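Local coordinates for protein fructose-1,6-bisphosphatase (Pyrococcus furiosus, PDB 1XI6) that catalyses the magnesium-dependent hydrolysis of fructose 1,6-bisphosphate to fructose 6-phosphate and phosphate, with weak activity on inositol 1-phosphate and a few other phosphate esters, at residues I123-E126 and R131-E134; S110-K115 and G214-K219; S23-T28 and D92-S97; A189-G194 and V245-S250; K12-V17 and S85-I90. One frame throughout, in Å; residues are numbered along the deposited sequence.

Interaction 1 of 5, residues I123-E126 and R131-E134; sequences IIYE and RFFE
I123-E126 and R131-E134 run antiparallel as the arms of a β hairpin, their axes 4.8 Å apart at the closest, with I124/F133 and E126/R131 as hydrogen-bonded pairs and I123/E134 and Y125/F132 as non-hydrogen-bonded ones. F133 N donates to I124 O at 2.8 Å, and E126 N to R131 O at 2.9 Å. On one face the side chains of E126 and R131 lie alongside each other and point the same way. R131, extended from CG to NE, brings NH2 to 3.1 Å from E126 OE1, a salt bridge on the syn lone pair, though the carboxylate and guanidinium planes stand 43° apart. T129 and Y190 also bond this carboxylate. On the same face I124 CG2 lies 4.1 Å from F133 CD1, and the F133 ring presents its edge to I124 O. On the other face the contacts between the strands are apolar: I123 CG2 meets F132 CE1 at 3.8 Å, and the edge of the Y125 ring lies by F132 CA. The Y125 hydroxyl is bonded to E26 of helix 11-28, while the E134 carboxylate turns to Y121 and R15. A leucine in place of R131 would probably leave the E126 carboxylate without its charged mate across the hairpin. The chemistry thus implies a hairpin zipped by backbone bonds, with one ion pair closing its turn end.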
# COMPACT_ATOMS: atom_id res chain seq x y z
N ILE A 123 -0.34 8.09 -1.06
CA ILE A 123 -1.02 8.14 0.23
C ILE A 123 -1.51 6.78 0.70
O ILE A 123 -1.86 5.92 -0.11
CB ILE A 123 -2.21 9.13 0.24
CG1 ILE A 123 -3.30 8.67 -0.73
CG2 ILE A 123 -1.74 10.55 -0.07
CD1 ILE A 123 -4.69 8.67 -0.14
N ILE A 124 -1.50 6.59 2.01
CA ILE A 124 -2.20 5.48 2.64
C ILE A 124 -3.03 6.08 3.75
O ILE A 124 -2.50 6.75 4.63
CB ILE A 124 -1.24 4.40 3.14
CG1 ILE A 124 -0.63 3.66 1.96
CG2 ILE A 124 -1.97 3.40 4.04
CD1 ILE A 124 0.60 2.88 2.26
N TYR A 125 -4.34 5.86 3.69
CA TYR A 125 -5.20 6.24 4.79
C TYR A 125 -5.67 5.00 5.56
O TYR A 125 -6.18 4.05 4.97
CB TYR A 125 -6.39 7.10 4.34
CG TYR A 125 -7.27 7.53 5.49
CD1 TYR A 125 -8.54 6.98 5.68
CD2 TYR A 125 -6.83 8.48 6.43
CE1 TYR A 125 -9.34 7.37 6.75
CE2 TYR A 125 -7.63 8.87 7.51
CZ TYR A 125 -8.88 8.31 7.67
OH TYR A 125 -9.68 8.70 8.72
N GLU A 126 -5.48 5.04 6.88
CA GLU A 126 -5.88 3.95 7.76
C GLU A 126 -7.10 4.35 8.58
O GLU A 126 -6.94 4.98 9.62
CB GLU A 126 -4.73 3.56 8.68
CG GLU A 126 -4.91 2.21 9.29
CD GLU A 126 -4.04 1.95 10.50
OE1 GLU A 126 -3.11 2.73 10.79
OE2 GLU A 126 -4.31 0.93 11.17
N ARG A 131 -5.26 7.64 10.32
CA ARG A 131 -3.89 7.98 9.99
C ARG A 131 -3.72 8.27 8.52
O ARG A 131 -4.08 7.47 7.67
CB ARG A 131 -2.95 6.85 10.41
CG ARG A 131 -2.65 6.84 11.88
CD ARG A 131 -1.51 5.93 12.14
NE ARG A 131 -1.34 5.65 13.55
CZ ARG A 131 -1.35 4.44 14.09
NH1 ARG A 131 -1.17 4.30 15.39
NH2 ARG A 131 -1.52 3.36 13.34
N PHE A 132 -3.15 9.44 8.24
CA PHE A 132 -2.95 9.91 6.88
C PHE A 132 -1.47 9.89 6.54
O PHE A 132 -0.74 10.79 6.92
CB PHE A 132 -3.57 11.30 6.72
CG PHE A 132 -3.52 11.84 5.32
CD1 PHE A 132 -3.92 11.06 4.24
CD2 PHE A 132 -3.09 13.14 5.09
CE1 PHE A 132 -3.88 11.57 2.95
CE2 PHE A 132 -3.05 13.66 3.81
CZ PHE A 132 -3.44 12.88 2.74
N PHE A 133 -1.05 8.85 5.84
CA PHE A 133 0.35 8.70 5.44
C PHE A 133 0.58 9.33 4.08
O PHE A 133 -0.19 9.12 3.14
CB PHE A 133 0.76 7.23 5.37
CG PHE A 133 0.68 6.50 6.67
CD1 PHE A 133 -0.47 5.80 7.03
CD2 PHE A 133 1.78 6.47 7.53
CE1 PHE A 133 -0.54 5.11 8.23
CE2 PHE A 133 1.73 5.77 8.74
CZ PHE A 133 0.57 5.09 9.09
N GLU A 134 1.66 10.10 3.98
CA GLU A 134 2.03 10.74 2.73
C GLU A 134 3.44 10.40 2.31
O GLU A 134 4.35 10.40 3.12
CB GLU A 134 1.85 12.25 2.82
CG GLU A 134 0.44 12.69 2.55
CD GLU A 134 0.25 14.17 2.79
OE1 GLU A 134 0.34 14.60 3.97
OE2 GLU A 134 0.01 14.92 1.82

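Interaction 2 of 5, residues S110-K115 and G214-K219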
# COMPACT_ATOMS: atom_id res chain seq x y z
N SER A 110 -5.42 3.20 -0.69
CA SER A 110 -4.15 3.78 -1.17
C SER A 110 -4.19 4.34 -2.60
O SER A 110 -4.94 3.86 -3.45
CB SER A 110 -2.98 2.80 -1.00
OG SER A 110 -3.06 1.73 -1.91
N LEU A 111 -3.39 5.38 -2.83
CA LEU A 111 -3.24 6.00 -4.13
C LEU A 111 -1.78 6.30 -4.37
O LEU A 111 -1.14 6.90 -3.53
CB LEU A 111 -4.02 7.31 -4.22
CG LEU A 111 -5.53 7.33 -4.02
CD1 LEU A 111 -6.00 8.75 -3.97
CD2 LEU A 111 -6.25 6.56 -5.13
N ALA A 112 -1.27 5.88 -5.52
CA ALA A 112 0.07 6.26 -5.97
C ALA A 112 -0.03 7.01 -7.30
O ALA A 112 -0.61 6.52 -8.25
CB ALA A 112 0.98 5.04 -6.08
N VAL A 113 0.54 8.22 -7.34
CA VAL A 113 0.40 9.14 -8.48
C VAL A 113 1.74 9.35 -9.17
O VAL A 113 2.71 9.84 -8.57
CB VAL A 113 -0.17 10.52 -8.04
CG1 VAL A 113 -0.13 11.53 -9.18
CG2 VAL A 113 -1.58 10.37 -7.51
N PHE A 114 1.79 8.97 -10.44
CA PHE A 114 3.00 9.13 -11.25
C PHE A 114 2.83 10.22 -12.29
O PHE A 114 1.76 10.36 -12.89
CB PHE A 114 3.36 7.81 -11.93
CG PHE A 114 3.70 6.70 -10.98
CD1 PHE A 114 2.70 5.97 -10.34
CD2 PHE A 114 5.03 6.37 -10.75
CE1 PHE A 114 3.02 4.93 -9.46
CE2 PHE A 114 5.36 5.33 -9.87
CZ PHE A 114 4.35 4.62 -9.22
N LYS A 115 3.89 11.00 -12.46
CA LYS A 115 4.02 11.90 -13.60
C LYS A 115 4.99 11.22 -14.55
O LYS A 115 6.21 11.21 -14.32
CB LYS A 115 4.56 13.26 -13.16
CG LYS A 115 4.61 14.28 -14.27
CD LYS A 115 5.16 15.60 -13.79
CE LYS A 115 4.54 16.74 -14.56
NZ LYS A 115 5.51 17.86 -14.76
N GLY A 214 2.79 1.95 -0.74
CA GLY A 214 3.55 1.54 0.42
C GLY A 214 5.06 1.52 0.22
O GLY A 214 5.80 1.78 1.17
N THR A 215 5.51 1.20 -0.99
CA THR A 215 6.93 1.30 -1.37
C THR A 215 7.39 2.75 -1.35
O THR A 215 8.41 3.08 -0.75
CB THR A 215 7.21 0.73 -2.78
OG1 THR A 215 6.81 -0.64 -2.84
N ILE A 216 6.62 3.61 -2.01
CA ILE A 216 6.96 5.02 -2.11
C ILE A 216 7.09 5.62 -0.72
O ILE A 216 8.11 6.25 -0.42
CB ILE A 216 5.95 5.79 -2.99
CG1 ILE A 216 5.96 5.21 -4.41
CG2 ILE A 216 6.27 7.28 -3.00
CD1 ILE A 216 4.71 5.52 -5.22
N ILE A 217 6.08 5.40 0.13
CA ILE A 217 6.06 5.95 1.50
C ILE A 217 7.23 5.40 2.33
O ILE A 217 7.92 6.17 3.01
CB ILE A 217 4.67 5.75 2.18
CG1 ILE A 217 3.62 6.63 1.48
CG2 ILE A 217 4.72 6.07 3.66
CD1 ILE A 217 2.16 6.23 1.67
N ALA A 218 7.47 4.10 2.26
CA ALA A 218 8.56 3.46 3.00
C ALA A 218 9.94 3.92 2.52
O ALA A 218 10.81 4.23 3.34
CB ALA A 218 8.45 1.96 2.95
N LYS A 219 10.13 3.97 1.19
CA LYS A 219 11.41 4.42 0.62
C LYS A 219 11.71 5.83 1.09
O LYS A 219 12.82 6.11 1.55
CB LYS A 219 11.44 4.31 -0.91
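I216 points its terminal methyl into the angle between A112 and F114, joining a strand of the large sheet to a helix of the layer behind it. The setting is the five-layered α-β-α-β-α sandwich of the inositol monophosphatase superfamily, in which helix 208-219 lies between the two sheets. The backbones stay well apart, A112 CA and I216 CA being 8.0 Å from each other, so side chains must bridge the interval. I216 does most of this: with CG1 anti to the carbonyl carbon (chi1 -61°) and the chain extended beyond it, CD1 is carried away from the helix toward the sheet. A112, whose CB points at the helix, offers only a methyl and lets the isoleucine come in close over the strand. F114 behaves differently. Its CB does not head for the helix, but the ring swings back so that its far end, CZ, comes near, and the phenylalanine and isoleucine side chains cross at a slant. The ring is itself placed by an edge-to-face meeting with F237, while A112 also rests on A212 and A213 one turn earlier in the helix. On the other side of the strand, L111 and V113 turn to helix 11-28, so the strand's sheet is covered by helices on both faces. The chemistry is purely apolar. Its focus is I216 CD1, 3.9 Å from A112 CB and 4.1 Å from F114 CZ, the two partners subtending about 71° at that methyl carbon.

Interaction 3 of 5, residues S23-T28 and D92-S97; sequences SDFETT and DPLDGS
F25, whose ring reaches P93 and L94, directly follows a doubly gripped carbonyl: D24 O accepts from T28 N at 2.9 Å and from T27 OG1 at 3.2 Å. Both donors come from the same face of the carbonyl plane, and the hydroxyl stands above that plane by 43° instead of sitting on a lone pair. These bonds belong to the last turn of helix 11-28, the turn that carries F25. The contact with D92-S97 is then made by one ring. F25 holds CG opposite the backbone N (chi1 -174°), which sends the ring outward from the helix to the bend in the chain at P93. CE1 comes within 3.7 Å of P93 O, while CZ lies 4.1 Å from L94 CD1, which sits at the ring edge, close to its plane. The two side chains cross at about a right angle, so the leucine branch meets the rim of the phenylalanine. M30 and P127 also touch F25, and P93 packs on A58, E59 and I62 of helix 53-66, fixing the bend from a second helix. Beyond it, G96 adopts a positive phi of 83° at the N-cap of helix 97-102, a conformation that calls for glycine. D92, L94 and D95 probably bind the two magnesium ions, and D95, G96 and S97 the substrate, as in relatives. The packing of F25 thus lies behind the Asp-Pro-Leu-Asp-Gly-Ser sequence, the metal- and phosphate-site motif of the inositol monophosphatase superfamily.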
# COMPACT_ATOMS: atom_id res chain seq x y z
N SER A 23 -12.86 11.03 2.70
CA SER A 23 -14.14 11.53 3.16
C SER A 23 -15.32 10.67 2.67
O SER A 23 -16.19 10.30 3.46
CB SER A 23 -14.28 12.97 2.70
OG SER A 23 -15.10 13.70 3.59
N ASP A 24 -15.32 10.36 1.37
CA ASP A 24 -16.27 9.45 0.73
C ASP A 24 -16.23 8.04 1.32
O ASP A 24 -17.26 7.43 1.54
CB ASP A 24 -15.94 9.33 -0.75
CG ASP A 24 -16.78 10.24 -1.63
OD1 ASP A 24 -17.63 11.02 -1.12
OD2 ASP A 24 -16.58 10.16 -2.86
N PHE A 25 -15.02 7.53 1.55
CA PHE A 25 -14.82 6.20 2.08
C PHE A 25 -15.34 6.11 3.51
O PHE A 25 -15.85 5.06 3.92
CB PHE A 25 -13.34 5.86 2.05
CG PHE A 25 -13.03 4.44 2.46
CD1 PHE A 25 -12.75 3.49 1.49
CD2 PHE A 25 -13.01 4.06 3.80
CE1 PHE A 25 -12.45 2.17 1.85
CE2 PHE A 25 -12.72 2.75 4.17
CZ PHE A 25 -12.44 1.81 3.21
N GLU A 26 -15.22 7.20 4.26
CA GLU A 26 -15.62 7.22 5.66
C GLU A 26 -17.14 7.10 5.79
O GLU A 26 -17.64 6.43 6.69
CB GLU A 26 -15.10 8.47 6.37
CG GLU A 26 -13.62 8.40 6.79
CD GLU A 26 -13.36 7.65 8.11
OE1 GLU A 26 -12.19 7.68 8.58
OE2 GLU A 26 -14.29 7.04 8.69
N THR A 27 -17.85 7.75 4.87
CA THR A 27 -19.31 7.79 4.92
C THR A 27 -19.97 6.61 4.21
O THR A 27 -21.02 6.15 4.64
CB THR A 27 -19.87 9.10 4.32
OG1 THR A 27 -19.31 9.32 3.02
CG2 THR A 27 -19.55 10.29 5.23
N THR A 28 -19.34 6.13 3.15
CA THR A 28 -19.93 5.17 2.22
C THR A 28 -19.43 3.72 2.42
O THR A 28 -20.23 2.79 2.32
CB THR A 28 -19.71 5.64 0.76
OG1 THR A 28 -20.32 6.92 0.60
CG2 THR A 28 -20.32 4.69 -0.26
N ASP A 92 -5.41 1.26 -4.92
CA ASP A 92 -5.88 0.13 -4.13
C ASP A 92 -7.06 0.61 -3.30
O ASP A 92 -6.87 1.31 -2.29
CB ASP A 92 -4.78 -0.51 -3.27
CG ASP A 92 -5.14 -1.91 -2.76
OD1 ASP A 92 -6.32 -2.33 -2.84
OD2 ASP A 92 -4.22 -2.62 -2.27
N PRO A 93 -8.29 0.28 -3.72
CA PRO A 93 -9.48 0.80 -3.05
C PRO A 93 -9.71 0.22 -1.65
O PRO A 93 -10.26 0.91 -0.80
CB PRO A 93 -10.62 0.42 -3.99
CG PRO A 93 -10.11 -0.75 -4.77
CD PRO A 93 -8.62 -0.60 -4.87
N LEU A 94 -9.29 -1.03 -1.42
CA LEU A 94 -9.41 -1.68 -0.11
C LEU A 94 -8.34 -2.74 0.07
O LEU A 94 -8.51 -3.91 -0.28
CB LEU A 94 -10.81 -2.28 0.11
CG LEU A 94 -11.09 -3.00 1.43
CD1 LEU A 94 -11.11 -2.05 2.63
CD2 LEU A 94 -12.39 -3.76 1.34
N ASP A 95 -7.21 -2.30 0.61
CA ASP A 95 -6.14 -3.18 1.05
C ASP A 95 -6.59 -3.84 2.36
O ASP A 95 -7.08 -3.16 3.25
CB ASP A 95 -4.88 -2.34 1.25
CG ASP A 95 -3.67 -3.16 1.62
OD1 ASP A 95 -2.97 -2.76 2.56
OD2 ASP A 95 -3.41 -4.19 0.96
N GLY A 96 -6.44 -5.15 2.47
CA GLY A 96 -6.92 -5.88 3.64
C GLY A 96 -8.40 -6.22 3.56
O GLY A 96 -9.13 -6.08 4.54
N SER A 97 -8.81 -6.70 2.39
CA SER A 97 -10.21 -7.04 2.09
C SER A 97 -10.86 -8.08 3.02
O SER A 97 -11.97 -7.87 3.52
CB SER A 97 -10.29 -7.51 0.63
OG SER A 97 -11.63 -7.57 0.19

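Interaction 4 of 5, residues A189-G194 and V245-S250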
# COMPACT_ATOMS: atom_id res chain seq x y z
N ALA A 189 3.49 0.95 5.64
CA ALA A 189 3.30 2.27 6.26
C ALA A 189 3.72 2.24 7.72
O ALA A 189 4.19 3.25 8.25
CB ALA A 189 1.85 2.75 6.11
N TYR A 190 3.56 1.09 8.36
CA TYR A 190 3.99 0.91 9.74
C TYR A 190 5.50 0.93 9.87
O TYR A 190 6.03 1.47 10.84
CB TYR A 190 3.42 -0.38 10.33
CG TYR A 190 1.97 -0.28 10.75
CD1 TYR A 190 1.25 -1.42 11.09
CD2 TYR A 190 1.31 0.95 10.80
CE1 TYR A 190 -0.09 -1.34 11.49
CE2 TYR A 190 -0.02 1.04 11.19
CZ TYR A 190 -0.71 -0.10 11.53
OH TYR A 190 -2.02 -0.03 11.91
N LEU A 191 6.19 0.33 8.90
CA LEU A 191 7.64 0.43 8.77
C LEU A 191 8.11 1.89 8.67
O LEU A 191 9.01 2.30 9.39
CB LEU A 191 8.12 -0.38 7.57
CG LEU A 191 9.56 -0.26 7.02
CD1 LEU A 191 10.61 -0.54 8.09
CD2 LEU A 191 9.76 -1.18 5.82
N ALA A 192 7.47 2.65 7.78
CA ALA A 192 7.79 4.07 7.57
C ALA A 192 7.56 4.92 8.82
O ALA A 192 8.06 6.03 8.93
CB ALA A 192 6.96 4.62 6.41
N MET A 193 6.79 4.36 9.74
CA MET A 193 6.39 5.01 10.97
C MET A 193 7.29 4.58 12.13
O MET A 193 7.34 5.23 13.17
CB MET A 193 4.94 4.63 11.25
CG MET A 193 4.24 5.37 12.37
SD MET A 193 2.55 4.78 12.52
CE MET A 193 2.79 3.17 13.25
N GLY A 194 7.99 3.47 11.95
CA GLY A 194 8.84 2.92 12.99
C GLY A 194 8.10 2.03 13.96
O GLY A 194 8.54 1.87 15.10
N VAL A 245 8.43 -8.85 -1.54
CA VAL A 245 9.03 -7.68 -0.91
C VAL A 245 9.94 -8.08 0.25
O VAL A 245 9.63 -9.00 1.04
CB VAL A 245 8.01 -6.55 -0.51
CG1 VAL A 245 7.17 -6.13 -1.71
CG2 VAL A 245 7.10 -6.98 0.63
N ILE A 246 11.08 -7.40 0.30
CA ILE A 246 11.97 -7.40 1.44
C ILE A 246 12.22 -5.92 1.64
O ILE A 246 13.07 -5.31 0.97
CB ILE A 246 13.25 -8.22 1.18
CG1 ILE A 246 12.93 -9.71 1.15
CG2 ILE A 246 14.30 -7.94 2.26
CD1 ILE A 246 13.55 -10.47 0.01
N ALA A 247 11.43 -5.34 2.54
CA ALA A 247 11.54 -3.93 2.86
C ALA A 247 12.00 -3.88 4.30
O ALA A 247 11.42 -4.54 5.16
CB ALA A 247 10.20 -3.26 2.70
N VAL A 248 13.07 -3.13 4.55
CA VAL A 248 13.80 -3.25 5.83
C VAL A 248 14.40 -1.96 6.35
O VAL A 248 14.42 -0.92 5.67
CB VAL A 248 14.94 -4.32 5.79
CG1 VAL A 248 14.37 -5.72 5.76
CG2 VAL A 248 15.91 -4.07 4.62
N ASN A 249 14.91 -2.09 7.57
CA ASN A 249 15.33 -1.01 8.44
C ASN A 249 16.72 -0.47 8.14
O ASN A 249 16.98 0.72 8.32
CB ASN A 249 15.34 -1.53 9.88
CG ASN A 249 14.78 -0.55 10.85
OD1 ASN A 249 14.47 0.59 10.50
ND2 ASN A 249 14.62 -0.97 12.10
N SER A 250 17.59 -1.37 7.68
CA SER A 250 19.03 -1.18 7.72
C SER A 250 19.75 -2.18 6.83
O SER A 250 19.21 -3.26 6.49
CB SER A 250 19.53 -1.38 9.16
OG SER A 250 19.54 -2.77 9.50
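The last turns of helix 184-193 lie against strand 243-248 with L191 CA and V248 CA 7.8 Å apart, a spacing that leaves room for one side chain between the backbones. Just past L191 the helix stops: G194 takes a positive phi of 85° in a Schellman motif, and its N bonds to L191 O at 3.0 Å. L191 fills the interval alone from the helix side. With CG anti to the backbone N (chi1 168°), the side chain reaches toward the strand, and CD2 is the branch that does the touching. It rests 3.8 Å from A247 CB, equally far from A247 O, and 4.0 Å from V248 N, so the methyl covers a piece of backbone as well as the alanine. A small residue at A247 suits this approach. V248 turns the other way, onto L253, L254 and I257 of helix 251-257, while on the far side of helix 184-193, A189 and M193 pack on F133. Strand 243-248 is itself tied into its sheet through V199 and L224. A helix pressed between two sheets, with a further helix beyond the second, is the layering of the inositol monophosphatase α-β-α-β-α sandwich.

Interaction 5 of 5, residues K12-V17 and S85-I90; sequences KFWREV and SEYTVI
W14 brings the six-membered ring of its indole to two strand residues, V89 and Y87, that project from the same side of strand 87-92. CH2 and CZ3 of that ring both lie 4.2 Å from V89 CG2, so that a single methyl sits beside its outer bond. A looser approach, W14 CZ2 to Y87 CG at 4.5 Å, adds the tyrosine. W14 and V89 approach from opposite directions, and the large indole covers most of the distance, W14 CA and V89 CA being 10.4 Å apart. Its CG stands anti to the carbonyl carbon (chi1 -68°), aiming the ring system at the sheet. Around this first shell, F13 places CD1 over the centre of the indole, 3.9 Å above its plane, and thereby covers one face. V17 CG2 in turn lies over a face of the F13 ring. From the sheet side V113, I120 and Y121 also touch W14, spreading its grip over three adjacent strands. Farther out, V71 packs on both Y87 and V89, the backbone of V89 is bonded to N72 and V74, and N72 also holds T88 OG1. R15, next along the helix, forms a salt bridge to E134. Such a helix laid over the face of the large mixed sheet is the outer α-β layer pair of the inositol monophosphatase fold.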
# COMPACT_ATOMS: atom_id res chain seq x y z
N LYS A 12 -0.78 20.00 -3.80
CA LYS A 12 -2.02 20.62 -3.32
C LYS A 12 -3.27 20.08 -4.02
O LYS A 12 -4.31 19.88 -3.38
CB LYS A 12 -1.95 22.15 -3.47
CG LYS A 12 -3.16 22.93 -2.96
N PHE A 13 -3.15 19.83 -5.33
CA PHE A 13 -4.25 19.26 -6.10
C PHE A 13 -4.51 17.80 -5.71
O PHE A 13 -5.65 17.43 -5.45
CB PHE A 13 -4.00 19.38 -7.61
CG PHE A 13 -5.06 18.72 -8.46
CD1 PHE A 13 -4.80 17.48 -9.07
CD2 PHE A 13 -6.30 19.30 -8.64
CE1 PHE A 13 -5.78 16.85 -9.86
CE2 PHE A 13 -7.29 18.68 -9.41
CZ PHE A 13 -7.02 17.45 -10.03
N TRP A 14 -3.45 16.99 -5.66
CA TRP A 14 -3.59 15.57 -5.37
C TRP A 14 -3.99 15.29 -3.93
O TRP A 14 -4.81 14.40 -3.68
CB TRP A 14 -2.34 14.79 -5.77
CG TRP A 14 -2.15 14.76 -7.24
CD1 TRP A 14 -1.18 15.40 -7.96
CD2 TRP A 14 -2.98 14.08 -8.20
NE1 TRP A 14 -1.34 15.15 -9.30
CE2 TRP A 14 -2.44 14.35 -9.48
CE3 TRP A 14 -4.13 13.28 -8.10
CZ2 TRP A 14 -3.01 13.84 -10.66
CZ3 TRP A 14 -4.70 12.76 -9.28
CH2 TRP A 14 -4.13 13.05 -10.54
N ARG A 15 -3.42 16.05 -3.00
CA ARG A 15 -3.82 15.98 -1.60
C ARG A 15 -5.34 16.16 -1.50
O ARG A 15 -6.01 15.36 -0.86
CB ARG A 15 -3.06 17.01 -0.76
CG ARG A 15 -3.23 16.84 0.75
CD ARG A 15 -2.39 17.82 1.58
NE ARG A 15 -0.96 17.50 1.52
CZ ARG A 15 -0.04 18.17 0.83
NH1 ARG A 15 -0.36 19.25 0.11
NH2 ARG A 15 1.23 17.77 0.86
N GLU A 16 -5.88 17.19 -2.17
CA GLU A 16 -7.30 17.53 -2.10
C GLU A 16 -8.20 16.39 -2.61
O GLU A 16 -9.26 16.12 -2.03
CB GLU A 16 -7.59 18.84 -2.84
N VAL A 17 -7.75 15.73 -3.67
CA VAL A 17 -8.47 14.61 -4.28
C VAL A 17 -8.51 13.42 -3.32
O VAL A 17 -9.56 12.77 -3.14
CB VAL A 17 -7.86 14.24 -5.68
CG1 VAL A 17 -8.17 12.80 -6.09
CG2 VAL A 17 -8.36 15.20 -6.74
N SER A 85 -2.57 9.62 -21.00
CA SER A 85 -2.36 10.74 -20.09
C SER A 85 -0.96 10.73 -19.54
O SER A 85 -0.39 9.66 -19.33
CB SER A 85 -3.35 10.68 -18.93
OG SER A 85 -3.18 11.79 -18.05
N GLU A 86 -0.42 11.92 -19.31
CA GLU A 86 0.90 12.11 -18.69
C GLU A 86 0.97 11.49 -17.29
O GLU A 86 2.04 11.06 -16.85
CB GLU A 86 1.23 13.60 -18.61
CG GLU A 86 2.69 13.91 -18.27
CD GLU A 86 2.93 15.38 -17.98
OE1 GLU A 86 2.07 16.24 -18.32
OE2 GLU A 86 3.99 15.69 -17.40
N TYR A 87 -0.18 11.45 -16.62
CA TYR A 87 -0.29 10.99 -15.25
C TYR A 87 -0.94 9.61 -15.10
O TYR A 87 -1.91 9.28 -15.79
CB TYR A 87 -1.08 12.00 -14.44
CG TYR A 87 -0.43 13.36 -14.31
CD1 TYR A 87 -0.93 14.45 -15.03
CD2 TYR A 87 0.66 13.58 -13.46
CE1 TYR A 87 -0.36 15.71 -14.91
CE2 TYR A 87 1.25 14.84 -13.33
CZ TYR A 87 0.73 15.91 -14.07
OH TYR A 87 1.28 17.17 -13.97
N THR A 88 -0.39 8.81 -14.19
CA THR A 88 -0.92 7.48 -13.89
C THR A 88 -1.20 7.35 -12.40
O THR A 88 -0.32 7.62 -11.57
CB THR A 88 0.04 6.37 -14.37
OG1 THR A 88 0.32 6.55 -15.76
CG2 THR A 88 -0.56 4.98 -14.18
N VAL A 89 -2.42 6.94 -12.06
CA VAL A 89 -2.82 6.69 -10.68
C VAL A 89 -2.98 5.18 -10.46
O VAL A 89 -3.81 4.54 -11.09
CB VAL A 89 -4.13 7.42 -10.32
CG1 VAL A 89 -4.40 7.33 -8.84
CG2 VAL A 89 -4.06 8.88 -10.70
N ILE A 90 -2.16 4.62 -9.57
CA ILE A 90 -2.38 3.26 -9.09
C ILE A 90 -3.27 3.31 -7.85
O ILE A 90 -2.96 3.98 -6.87
CB ILE A 90 -1.09 2.49 -8.79
CG1 ILE A 90 -0.11 2.62 -9.97
CG2 ILE A 90 -1.41 1.03 -8.45
CD1 ILE A 90 1.17 1.81 -9.85

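All five contacts are largely buried, but their depth differs: interactions 1 and 2 lie nearest the centre of the chain, interaction 5 farthest out. Interactions 1, 2 and 5 share the large sheet, whose neighbouring strands join them by backbone bonds such as I123 N to L111 O and F114 N to T88 O. Helix 11-28 serves both 3 and 5, and also meets interaction 1 through E26 and R15. Interaction 4 takes up the second sheet, touching 2 through A192 on I217. Polar chemistry between segments is confined to the hairpin; the helix-strand contacts rely on one long side chain each, and interaction 3 alone includes proposed magnesium and substrate residues.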